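Local coordinates for polysaccharide deacetylase-like protein (Bacillus anthracis, PDB 4V33) that binds zinc and is a putative polysaccharide deacetylase with a fibronectin type III domain, required for osmotic stability and maintenance of cell shape, at residues Val144-Tyr149 and Met341-Ile346; Ile200-Asp205 and Pro228-Tyr233; Lys69-Glu74 and Lys95-Gln100; Glu74-Ile79 and Ile122-Asp127. All coordinates share one frame; numbering follows the deposited sequence.

Contact 1 (Val144-Tyr149 and Met341-Ile346); sequences VPVLMY and MKRVRI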
# COMPACT_ATOMS: atom_id res chain seq x y z
N VAL A 144 -4.66 -0.53 4.66
CA VAL A 144 -4.31 0.07 3.39
C VAL A 144 -5.55 0.09 2.50
O VAL A 144 -5.92 -0.93 1.94
CB VAL A 144 -3.21 -0.74 2.68
CG1 VAL A 144 -2.82 -0.08 1.37
CG2 VAL A 144 -1.97 -0.88 3.58
N PRO A 145 -6.20 1.26 2.38
CA PRO A 145 -7.31 1.34 1.42
C PRO A 145 -6.77 1.31 -0.00
O PRO A 145 -5.79 1.98 -0.33
CB PRO A 145 -7.97 2.68 1.73
CG PRO A 145 -6.95 3.47 2.52
CD PRO A 145 -6.02 2.49 3.17
N VAL A 146 -7.44 0.52 -0.84
CA VAL A 146 -7.09 0.41 -2.24
C VAL A 146 -8.31 0.90 -3.03
O VAL A 146 -9.31 0.19 -3.14
CB VAL A 146 -6.73 -1.04 -2.61
CG1 VAL A 146 -6.35 -1.14 -4.09
CG2 VAL A 146 -5.59 -1.54 -1.72
N LEU A 147 -8.22 2.13 -3.52
CA LEU A 147 -9.35 2.76 -4.22
C LEU A 147 -9.52 2.20 -5.62
O LEU A 147 -8.54 1.93 -6.32
CB LEU A 147 -9.11 4.26 -4.34
CG LEU A 147 -9.08 5.03 -3.02
CD1 LEU A 147 -8.49 6.43 -3.22
CD2 LEU A 147 -10.51 5.15 -2.49
N MET A 148 -10.78 2.03 -6.03
CA MET A 148 -11.09 1.56 -7.37
C MET A 148 -11.90 2.60 -8.15
O MET A 148 -13.06 2.89 -7.80
CB MET A 148 -11.87 0.25 -7.31
CG MET A 148 -12.31 -0.24 -8.70
SD MET A 148 -13.19 -1.80 -8.65
CE MET A 148 -14.53 -1.37 -7.53
N TYR A 149 -11.27 3.16 -9.17
CA TYR A 149 -11.93 4.03 -10.14
C TYR A 149 -12.08 3.33 -11.48
O TYR A 149 -11.39 2.34 -11.75
CB TYR A 149 -11.11 5.29 -10.36
CG TYR A 149 -11.06 6.23 -9.19
CD1 TYR A 149 -12.05 7.20 -9.02
CD2 TYR A 149 -10.02 6.19 -8.27
CE1 TYR A 149 -12.01 8.08 -7.97
CE2 TYR A 149 -9.98 7.07 -7.20
CZ TYR A 149 -10.97 8.02 -7.06
OH TYR A 149 -10.91 8.89 -6.00
N MET A 341 -7.09 -9.19 -2.65
CA MET A 341 -7.09 -7.89 -1.99
C MET A 341 -8.39 -7.11 -2.20
O MET A 341 -8.79 -6.85 -3.33
CB MET A 341 -5.88 -7.08 -2.47
CG MET A 341 -5.57 -5.83 -1.69
SD MET A 341 -3.92 -5.19 -2.11
CE MET A 341 -2.87 -6.46 -1.40
N LYS A 342 -9.03 -6.72 -1.10
CA LYS A 342 -10.25 -5.92 -1.15
C LYS A 342 -9.98 -4.53 -1.69
O LYS A 342 -8.85 -4.03 -1.62
CB LYS A 342 -10.84 -5.75 0.25
CG LYS A 342 -11.36 -7.01 0.92
CD LYS A 342 -11.66 -6.69 2.38
CE LYS A 342 -12.22 -7.87 3.13
NZ LYS A 342 -12.40 -7.54 4.57
N ARG A 343 -11.03 -3.90 -2.21
CA ARG A 343 -10.93 -2.53 -2.69
C ARG A 343 -12.11 -1.67 -2.25
O ARG A 343 -13.20 -2.17 -1.95
CB ARG A 343 -10.78 -2.48 -4.22
CG ARG A 343 -9.45 -3.04 -4.71
CD ARG A 343 -9.16 -2.62 -6.13
NE ARG A 343 -9.92 -3.42 -7.10
CZ ARG A 343 -9.92 -3.16 -8.40
NH1 ARG A 343 -9.24 -2.12 -8.88
NH2 ARG A 343 -10.60 -3.96 -9.23
N VAL A 344 -11.87 -0.36 -2.22
CA VAL A 344 -12.91 0.61 -1.91
C VAL A 344 -13.43 1.21 -3.22
O VAL A 344 -12.70 1.89 -3.94
CB VAL A 344 -12.35 1.73 -1.00
CG1 VAL A 344 -13.43 2.78 -0.72
CG2 VAL A 344 -11.81 1.14 0.31
N ARG A 345 -14.70 0.95 -3.53
CA ARG A 345 -15.31 1.43 -4.76
C ARG A 345 -15.70 2.90 -4.65
O ARG A 345 -16.37 3.29 -3.70
CB ARG A 345 -16.55 0.60 -5.07
CG ARG A 345 -17.32 1.06 -6.30
CD ARG A 345 -18.55 0.17 -6.55
NE ARG A 345 -18.20 -1.19 -6.95
CZ ARG A 345 -17.91 -1.55 -8.20
NH1 ARG A 345 -17.88 -0.65 -9.17
NH2 ARG A 345 -17.62 -2.82 -8.47
N ILE A 346 -15.25 3.72 -5.60
CA ILE A 346 -15.74 5.09 -5.69
C ILE A 346 -16.84 5.17 -6.75
O ILE A 346 -16.71 4.61 -7.84
CB ILE A 346 -14.61 6.09 -6.00
CG1 ILE A 346 -13.48 5.95 -4.97
CG2 ILE A 346 -15.16 7.51 -6.04
CD1 ILE A 346 -13.94 5.98 -3.51
O HOH W 1 -8.84 -1.82 0.07
O HOH W 2 -15.14 2.45 -9.63
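Met148 SD lies 3.4 Å above one face of the Arg343 guanidinium, offset toward its rim, while Met148 CE rests over the centre of the Arg345 guanidinium, 3.5 Å from CZ. CG of Met148 is anti to the backbone N (chi1 176°), and the bend at chi3 (57°) turns CE to the Arg345 guanidinium; the side chain crosses Arg343 at about a right angle and lies alongside Arg345. The third flat group is the Tyr149 ring, whose face takes a CH-pi contact from Ile346 CG1, 4.2 Å from the centroid. Ile346 CD1 also reaches Leu147 CD2 at 3.7 Å.

The backbones pair in parallel. Val344 N donates to Val146 O and Val344 O accepts from Met148 N, both at 2.8 Å, and Ile346 N closes on Met148 O at 3.2 Å. The polar end of Arg343 turns to a salt bridge between NH2 and Asp205 OD2, with Thr203 OG1 and Thr323 O as further partners. Adjacent parallel strands carrying a buried arginine near the bound zinc are consistent with the deacetylase beta/alpha-barrel of this family.

Contact 2 (Ile200-Asp205 and Pro228-Tyr233); sequences IFVTFD and PVATEY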
# COMPACT_ATOMS: atom_id res chain seq x y z
N ILE A 200 -2.01 4.59 0.88
CA ILE A 200 -3.22 4.40 0.10
C ILE A 200 -2.84 4.09 -1.35
O ILE A 200 -1.82 4.60 -1.84
CB ILE A 200 -4.14 5.64 0.19
CG1 ILE A 200 -5.50 5.37 -0.46
CG2 ILE A 200 -3.47 6.89 -0.41
CD1 ILE A 200 -6.59 6.35 0.00
N PHE A 201 -3.63 3.24 -2.00
CA PHE A 201 -3.40 2.88 -3.39
C PHE A 201 -4.55 3.39 -4.24
O PHE A 201 -5.70 2.98 -4.05
CB PHE A 201 -3.32 1.35 -3.55
CG PHE A 201 -2.01 0.78 -3.09
CD1 PHE A 201 -1.64 0.82 -1.76
CD2 PHE A 201 -1.14 0.20 -4.00
CE1 PHE A 201 -0.43 0.29 -1.33
CE2 PHE A 201 0.07 -0.33 -3.59
CZ PHE A 201 0.43 -0.28 -2.26
N VAL A 202 -4.26 4.31 -5.15
CA VAL A 202 -5.25 4.75 -6.12
C VAL A 202 -5.13 3.84 -7.34
O VAL A 202 -4.04 3.72 -7.92
CB VAL A 202 -5.01 6.21 -6.55
CG1 VAL A 202 -6.04 6.65 -7.58
CG2 VAL A 202 -5.03 7.13 -5.32
N THR A 203 -6.23 3.17 -7.71
CA THR A 203 -6.21 2.29 -8.89
C THR A 203 -7.36 2.60 -9.84
O THR A 203 -8.43 3.07 -9.42
CB THR A 203 -6.25 0.76 -8.54
OG1 THR A 203 -7.58 0.35 -8.23
CG2 THR A 203 -5.31 0.43 -7.37
N PHE A 204 -7.12 2.31 -11.12
CA PHE A 204 -8.08 2.51 -12.20
C PHE A 204 -8.21 1.22 -12.96
O PHE A 204 -7.20 0.56 -13.27
CB PHE A 204 -7.57 3.57 -13.17
CG PHE A 204 -7.37 4.91 -12.54
CD1 PHE A 204 -6.16 5.24 -11.96
CD2 PHE A 204 -8.40 5.85 -12.54
CE1 PHE A 204 -5.96 6.48 -11.36
CE2 PHE A 204 -8.20 7.10 -11.95
CZ PHE A 204 -6.98 7.41 -11.36
N ASP A 205 -9.44 0.86 -13.30
CA ASP A 205 -9.70 -0.35 -14.07
C ASP A 205 -10.06 -0.04 -15.51
O ASP A 205 -10.97 0.76 -15.77
CB ASP A 205 -10.83 -1.17 -13.45
CG ASP A 205 -10.40 -1.91 -12.20
OD1 ASP A 205 -9.31 -1.65 -11.68
OD2 ASP A 205 -11.18 -2.77 -11.73
N PRO A 228 2.23 12.22 -6.20
CA PRO A 228 1.19 11.22 -6.45
C PRO A 228 1.66 10.11 -7.38
O PRO A 228 2.45 10.35 -8.30
CB PRO A 228 0.08 12.02 -7.12
CG PRO A 228 0.83 13.13 -7.84
CD PRO A 228 1.97 13.48 -6.93
N VAL A 229 1.17 8.91 -7.11
CA VAL A 229 1.32 7.78 -8.02
C VAL A 229 -0.01 7.02 -8.06
O VAL A 229 -0.86 7.20 -7.19
CB VAL A 229 2.45 6.81 -7.60
CG1 VAL A 229 3.81 7.49 -7.72
CG2 VAL A 229 2.22 6.30 -6.19
N ALA A 230 -0.19 6.19 -9.08
CA ALA A 230 -1.41 5.40 -9.20
C ALA A 230 -1.17 4.19 -10.07
O ALA A 230 -0.19 4.14 -10.82
CB ALA A 230 -2.54 6.26 -9.80
N THR A 231 -2.07 3.22 -9.97
CA THR A 231 -2.00 1.99 -10.76
C THR A 231 -3.11 1.98 -11.80
O THR A 231 -4.27 2.26 -11.49
CB THR A 231 -2.17 0.76 -9.86
OG1 THR A 231 -1.10 0.71 -8.91
CG2 THR A 231 -2.17 -0.53 -10.68
N GLU A 232 -2.76 1.67 -13.05
CA GLU A 232 -3.74 1.50 -14.11
C GLU A 232 -3.74 0.02 -14.45
O GLU A 232 -2.70 -0.53 -14.79
CB GLU A 232 -3.34 2.30 -15.34
CG GLU A 232 -4.25 2.07 -16.55
CD GLU A 232 -5.61 2.70 -16.35
OE1 GLU A 232 -5.66 3.94 -16.21
OE2 GLU A 232 -6.62 1.96 -16.32
N TYR A 233 -4.90 -0.62 -14.36
CA TYR A 233 -5.02 -2.01 -14.77
C TYR A 233 -5.56 -2.04 -16.20
O TYR A 233 -6.75 -1.82 -16.43
CB TYR A 233 -5.97 -2.75 -13.85
CG TYR A 233 -5.53 -2.94 -12.40
CD1 TYR A 233 -4.51 -3.83 -12.07
CD2 TYR A 233 -6.19 -2.27 -11.37
CE1 TYR A 233 -4.15 -4.04 -10.74
CE2 TYR A 233 -5.84 -2.48 -10.04
CZ TYR A 233 -4.83 -3.37 -9.74
OH TYR A 233 -4.50 -3.58 -8.42
O HOH W 3 -1.71 5.43 -5.34
O HOH W 4 -1.83 2.24 -6.73
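Backbone hydrogen bonds carry the pairing of Thr203 with Thr231 and its neighbours. Thr231 N donates to Val202 O at 2.9 Å, Thr231 O accepts from Phe204 N, and Tyr233 N reaches Phe204 O at 2.8 Å. Thr203 CA adds a CA-H...O contact to Thr231 O.

Apolar contacts follow on the side of Phe204, where Ala230 CB lies at the ring edge, in its plane, 3.8 Å from CE1. On the other side Thr203 CB meets Tyr233 CE2 at 3.6 Å.

Two carboxylates meet carbon atoms across the contact without hydrogen bonds. The bend at chi2 (71°) brings Glu232 CD over to Phe204, which the side chain crosses at about a right angle, with OE1 3.6 Å from Phe204 CB; its OE2 has a weak bond to Gly207 N. Asp205 runs alongside Tyr233, with OD1 3.2 Å from CD2 and the carboxylate turned 78° from the ring. Asp205 OD2 is held by a salt bridge to Arg343 NH2.

Two waters complete the set, one linking Val202 N to Val229 O, the other Val202 O to Thr231 OG1. Helix 211-221 links the two strands in a beta-alpha-beta unit, consistent with the deacetylase barrel, and strand 199-206 ends at the zinc, bound by Asp206, His264 and His268.

Contact 3 (Lys69-Glu74 and Lys95-Gln100); sequences KDTLTE and KEKEKQ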
# COMPACT_ATOMS: atom_id res chain seq x y z
N LYS A 69 25.67 -9.18 27.65
CA LYS A 69 26.94 -9.63 28.21
C LYS A 69 27.47 -8.70 29.30
O LYS A 69 27.94 -9.17 30.32
CB LYS A 69 27.97 -9.85 27.11
CG LYS A 69 27.57 -10.96 26.16
CD LYS A 69 27.16 -12.21 26.93
CE LYS A 69 26.25 -13.11 26.10
NZ LYS A 69 25.84 -14.33 26.86
N ASP A 70 27.37 -7.40 29.10
CA ASP A 70 27.78 -6.45 30.14
C ASP A 70 26.81 -6.44 31.32
O ASP A 70 25.61 -6.70 31.16
CB ASP A 70 27.85 -5.03 29.55
CG ASP A 70 29.21 -4.69 28.98
OD1 ASP A 70 30.07 -4.21 29.75
OD2 ASP A 70 29.42 -4.88 27.77
N THR A 71 27.33 -6.11 32.49
CA THR A 71 26.51 -5.85 33.67
C THR A 71 25.89 -4.46 33.56
O THR A 71 26.61 -3.48 33.41
CB THR A 71 27.36 -5.88 34.95
OG1 THR A 71 27.81 -7.21 35.21
CG2 THR A 71 26.55 -5.38 36.15
N LEU A 72 24.56 -4.38 33.63
CA LEU A 72 23.87 -3.11 33.45
C LEU A 72 22.91 -2.77 34.58
O LEU A 72 22.36 -3.66 35.23
CB LEU A 72 23.05 -3.14 32.15
CG LEU A 72 23.76 -3.40 30.82
CD1 LEU A 72 22.74 -3.47 29.70
CD2 LEU A 72 24.79 -2.31 30.54
N THR A 73 22.68 -1.48 34.78
CA THR A 73 21.66 -1.04 35.73
C THR A 73 20.41 -0.61 34.99
O THR A 73 19.32 -0.57 35.56
CB THR A 73 22.15 0.12 36.61
OG1 THR A 73 22.63 1.19 35.77
CG2 THR A 73 23.27 -0.34 37.52
N GLU A 74 20.55 -0.31 33.70
CA GLU A 74 19.47 0.29 32.94
C GLU A 74 19.64 0.00 31.45
O GLU A 74 20.76 -0.12 30.96
CB GLU A 74 19.48 1.80 33.19
CG GLU A 74 18.46 2.63 32.43
CD GLU A 74 18.66 4.12 32.65
OE1 GLU A 74 19.60 4.50 33.38
OE2 GLU A 74 17.87 4.92 32.09
N LYS A 95 14.58 0.02 34.10
CA LYS A 95 15.54 -0.40 35.12
C LYS A 95 15.10 -1.72 35.73
O LYS A 95 15.55 -2.10 36.81
CB LYS A 95 15.71 0.68 36.19
CG LYS A 95 16.31 1.98 35.65
CD LYS A 95 16.47 3.02 36.75
CE LYS A 95 17.06 4.31 36.21
NZ LYS A 95 17.30 5.33 37.27
N GLU A 96 14.21 -2.42 35.02
CA GLU A 96 13.67 -3.70 35.48
C GLU A 96 14.64 -4.84 35.18
O GLU A 96 14.32 -5.74 34.40
CB GLU A 96 12.33 -3.97 34.81
CG GLU A 96 11.27 -2.93 35.08
CD GLU A 96 10.49 -3.20 36.36
OE1 GLU A 96 11.02 -3.91 37.24
OE2 GLU A 96 9.35 -2.70 36.48
N LYS A 97 15.80 -4.80 35.81
CA LYS A 97 16.86 -5.77 35.56
C LYS A 97 16.43 -7.22 35.80
O LYS A 97 16.83 -8.12 35.06
CB LYS A 97 18.09 -5.44 36.41
CG LYS A 97 19.26 -6.37 36.20
CD LYS A 97 20.51 -5.82 36.85
CE LYS A 97 21.70 -6.72 36.59
NZ LYS A 97 22.98 -6.02 36.88
N GLU A 98 15.60 -7.44 36.81
CA GLU A 98 15.16 -8.79 37.14
C GLU A 98 14.07 -9.30 36.21
O GLU A 98 13.70 -10.48 36.25
CB GLU A 98 14.70 -8.86 38.60
CG GLU A 98 15.76 -8.37 39.58
CD GLU A 98 17.08 -9.09 39.41
OE1 GLU A 98 17.07 -10.32 39.22
OE2 GLU A 98 18.14 -8.42 39.46
N LYS A 99 13.55 -8.41 35.37
CA LYS A 99 12.53 -8.77 34.40
C LYS A 99 13.01 -8.52 32.97
O LYS A 99 12.23 -8.10 32.11
CB LYS A 99 11.24 -7.99 34.65
CG LYS A 99 10.64 -8.19 36.03
CD LYS A 99 9.30 -7.46 36.15
CE LYS A 99 8.69 -7.64 37.53
NZ LYS A 99 7.34 -7.01 37.61
N GLN A 100 14.29 -8.79 32.73
CA GLN A 100 14.89 -8.65 31.40
C GLN A 100 14.68 -7.26 30.79
O GLN A 100 14.43 -7.13 29.60
CB GLN A 100 14.38 -9.75 30.46
CG GLN A 100 14.79 -11.15 30.90
CD GLN A 100 14.17 -12.24 30.05
OE1 GLN A 100 13.10 -12.06 29.46
NE2 GLN A 100 14.82 -13.39 30.01
O HOH W 5 18.62 -1.46 37.87
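A classic beta bulge, in which Thr73 and Glu74 both face Ile124, marks the end of the loop that meets Lys95 and Lys97 at the surface of the N-terminal beta domain. The one direct hydrogen bond between the two loops comes from Lys97, whose NZ donates to the carbonyl Leu72 O at 2.9 Å. CG lies anti to the backbone N (chi1 -179°), and the chain stays extended beyond it; CD and CE also pass close to that oxygen, CD at 3.3 Å. The ammonium lies tilted 31° from the carbonyl plane.

Glu74 and Lys95 cross with their aliphatic parts in touch, CG to CG at 3.9 Å. Their charges approach without forming a salt bridge: Glu74 OE1 and Lys95 NZ are 4.6 Å apart, an attraction probably softened by solvent at this surface. Glu74 OE2 is instead bonded to Ser93 OG. A water donates to Thr73 O at 2.6 Å and, weakly, to Lys95 O, bridging the two backbones.

After Lys95, an inverse gamma turn centred on Glu96 leads into the short 3-10 segment 97-98. The contact thus joins the approach to strand 74-81 with the exit from strand 90-94, its neighbour in the sheet, while Leu72 packs on Leu133 of strand 130-140.

Contact 4 (Glu74-Ile79 and Ile122-Asp127); sequences EVQYKI and IGIKED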
# COMPACT_ATOMS: atom_id res chain seq x y z
N GLU A 74 20.55 -0.31 33.70
CA GLU A 74 19.47 0.29 32.94
C GLU A 74 19.64 0.00 31.45
O GLU A 74 20.76 -0.12 30.96
CB GLU A 74 19.48 1.80 33.19
CG GLU A 74 18.46 2.63 32.43
CD GLU A 74 18.66 4.12 32.65
OE1 GLU A 74 19.60 4.50 33.38
OE2 GLU A 74 17.87 4.92 32.09
N VAL A 75 18.52 -0.11 30.74
CA VAL A 75 18.53 -0.14 29.28
C VAL A 75 17.69 1.03 28.80
O VAL A 75 16.59 1.26 29.31
CB VAL A 75 17.96 -1.46 28.73
CG1 VAL A 75 17.69 -1.35 27.23
CG2 VAL A 75 18.92 -2.61 29.02
N GLN A 76 18.20 1.79 27.84
CA GLN A 76 17.40 2.84 27.23
C GLN A 76 17.05 2.47 25.82
O GLN A 76 17.93 2.13 25.02
CB GLN A 76 18.14 4.18 27.26
CG GLN A 76 18.47 4.63 28.67
CD GLN A 76 18.99 6.06 28.74
OE1 GLN A 76 19.29 6.67 27.72
NE2 GLN A 76 19.09 6.58 29.95
N TYR A 77 15.75 2.51 25.51
CA TYR A 77 15.26 2.17 24.18
C TYR A 77 14.89 3.43 23.42
O TYR A 77 13.93 4.12 23.79
CB TYR A 77 14.01 1.29 24.28
CG TYR A 77 14.18 -0.02 25.00
CD1 TYR A 77 14.57 -1.16 24.31
CD2 TYR A 77 13.92 -0.13 26.36
CE1 TYR A 77 14.71 -2.39 24.96
CE2 TYR A 77 14.05 -1.36 27.02
CZ TYR A 77 14.44 -2.48 26.31
OH TYR A 77 14.58 -3.70 26.95
N LYS A 78 15.65 3.74 22.38
CA LYS A 78 15.31 4.87 21.52
C LYS A 78 14.36 4.35 20.46
O LYS A 78 14.69 3.41 19.73
CB LYS A 78 16.55 5.46 20.86
CG LYS A 78 16.23 6.67 19.97
CD LYS A 78 17.44 7.11 19.14
CE LYS A 78 18.53 7.68 20.02
NZ LYS A 78 19.67 8.22 19.21
N ILE A 79 13.18 4.94 20.39
CA ILE A 79 12.13 4.42 19.52
C ILE A 79 11.54 5.54 18.69
O ILE A 79 11.30 6.65 19.19
CB ILE A 79 11.01 3.75 20.33
CG1 ILE A 79 11.59 2.63 21.20
CG2 ILE A 79 9.92 3.20 19.41
CD1 ILE A 79 10.57 1.88 22.03
N ILE A 122 20.52 0.91 24.15
CA ILE A 122 21.82 1.07 24.78
C ILE A 122 21.71 0.68 26.24
O ILE A 122 20.63 0.71 26.81
CB ILE A 122 22.37 2.52 24.67
CG1 ILE A 122 21.54 3.50 25.51
CG2 ILE A 122 22.47 2.95 23.21
CD1 ILE A 122 22.08 4.93 25.50
N GLY A 123 22.83 0.29 26.83
CA GLY A 123 22.85 -0.05 28.23
C GLY A 123 23.58 1.02 29.03
O GLY A 123 24.44 1.71 28.49
N ILE A 124 23.22 1.15 30.30
CA ILE A 124 23.91 2.07 31.20
C ILE A 124 24.49 1.28 32.36
O ILE A 124 23.77 0.53 33.02
CB ILE A 124 22.96 3.13 31.78
CG1 ILE A 124 21.99 3.66 30.71
CG2 ILE A 124 23.75 4.26 32.46
CD1 ILE A 124 22.66 4.40 29.59
N LYS A 125 25.79 1.46 32.62
CA LYS A 125 26.44 0.82 33.77
C LYS A 125 26.19 1.64 35.04
O LYS A 125 25.71 2.77 34.98
CB LYS A 125 27.96 0.71 33.56
CG LYS A 125 28.41 0.20 32.20
CD LYS A 125 28.44 -1.31 32.12
CE LYS A 125 29.51 -1.92 33.02
NZ LYS A 125 29.52 -3.39 32.84
N GLU A 126 26.55 1.06 36.19
CA GLU A 126 26.37 1.73 37.47
C GLU A 126 27.08 3.09 37.53
O GLU A 126 26.55 4.05 38.08
CB GLU A 126 26.82 0.83 38.63
CG GLU A 126 26.62 1.45 40.01
CD GLU A 126 26.86 0.47 41.13
OE1 GLU A 126 26.09 -0.51 41.24
OE2 GLU A 126 27.82 0.67 41.91
N ASP A 127 28.27 3.17 36.93
CA ASP A 127 28.99 4.45 36.91
C ASP A 127 28.53 5.41 35.80
O ASP A 127 29.10 6.49 35.65
CB ASP A 127 30.51 4.27 36.88
CG ASP A 127 31.03 3.67 35.58
OD1 ASP A 127 30.24 3.45 34.64
OD2 ASP A 127 32.25 3.43 35.50
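Glu74 and Ile124 project side by side from one face of the sheet, the glutamate's OE1 lying 3.7 Å from Ile124 CG1, so that Ile124 CG1 packs beside the glutamate chain from CB to OE1. Gln76, on the same face, is turned obliquely to both isoleucines: its CB meets Ile122 CG1 at 3.9 Å, and its amide carbon CD stands 4.1 Å from Ile124 CD1. Ile122 holds CG1 between the backbone N and the carbonyl carbon (chi1 68°), which puts that atom beside Gln76. The amide end then reaches back along its own strand, NE2 donating to Glu74 OE2 at 3.0 Å; the acceptor is met from above the carboxylate plane, 57° out of it.

Val75 and Gly123 form the non-hydrogen-bonded pair between two hydrogen-bonded ones. Gln76 and Ile122 bond in both directions, Gln76 N to Ile122 O at 2.9 Å and Ile122 N to Gln76 O at 3.0 Å. Ile124 N donates to Glu74 O at 2.8 Å, but the return bond from Glu74 N is weak, as suits the bulge there.

Chemically, Ile124 lies against both the carboxylate and the amide, Ile122 against the glutamine alone. The amide hydrogen bond probably stabilises the carboxylate in its charged form.

How the contacts relate
Along the chain, contacts 3 and 4 come first and interleave, sharing Glu74; both close before contact 1 opens, and contact 2 falls within the span between contact 1's two segments. The pairs occupy two separate regions. Contact 4 pairs strands 74-81 and 115-124 of the antiparallel sheet, and contact 3, its centre 9 Å away, joins the loops at its end; a salt bridge from Asp70 to Lys125 also ties them. Contact 1 (146-149 with 341-345) and contact 2 (199-206 with 230-234), likewise 9 Å apart between centres, share the parallel sheet near the zinc, where 146-149 and 199-206 are neighbours. Centres of the two groups lie about 45 to 49 Å apart, consistent with an elongated protein whose beta domain stands well away from the putative catalytic domain.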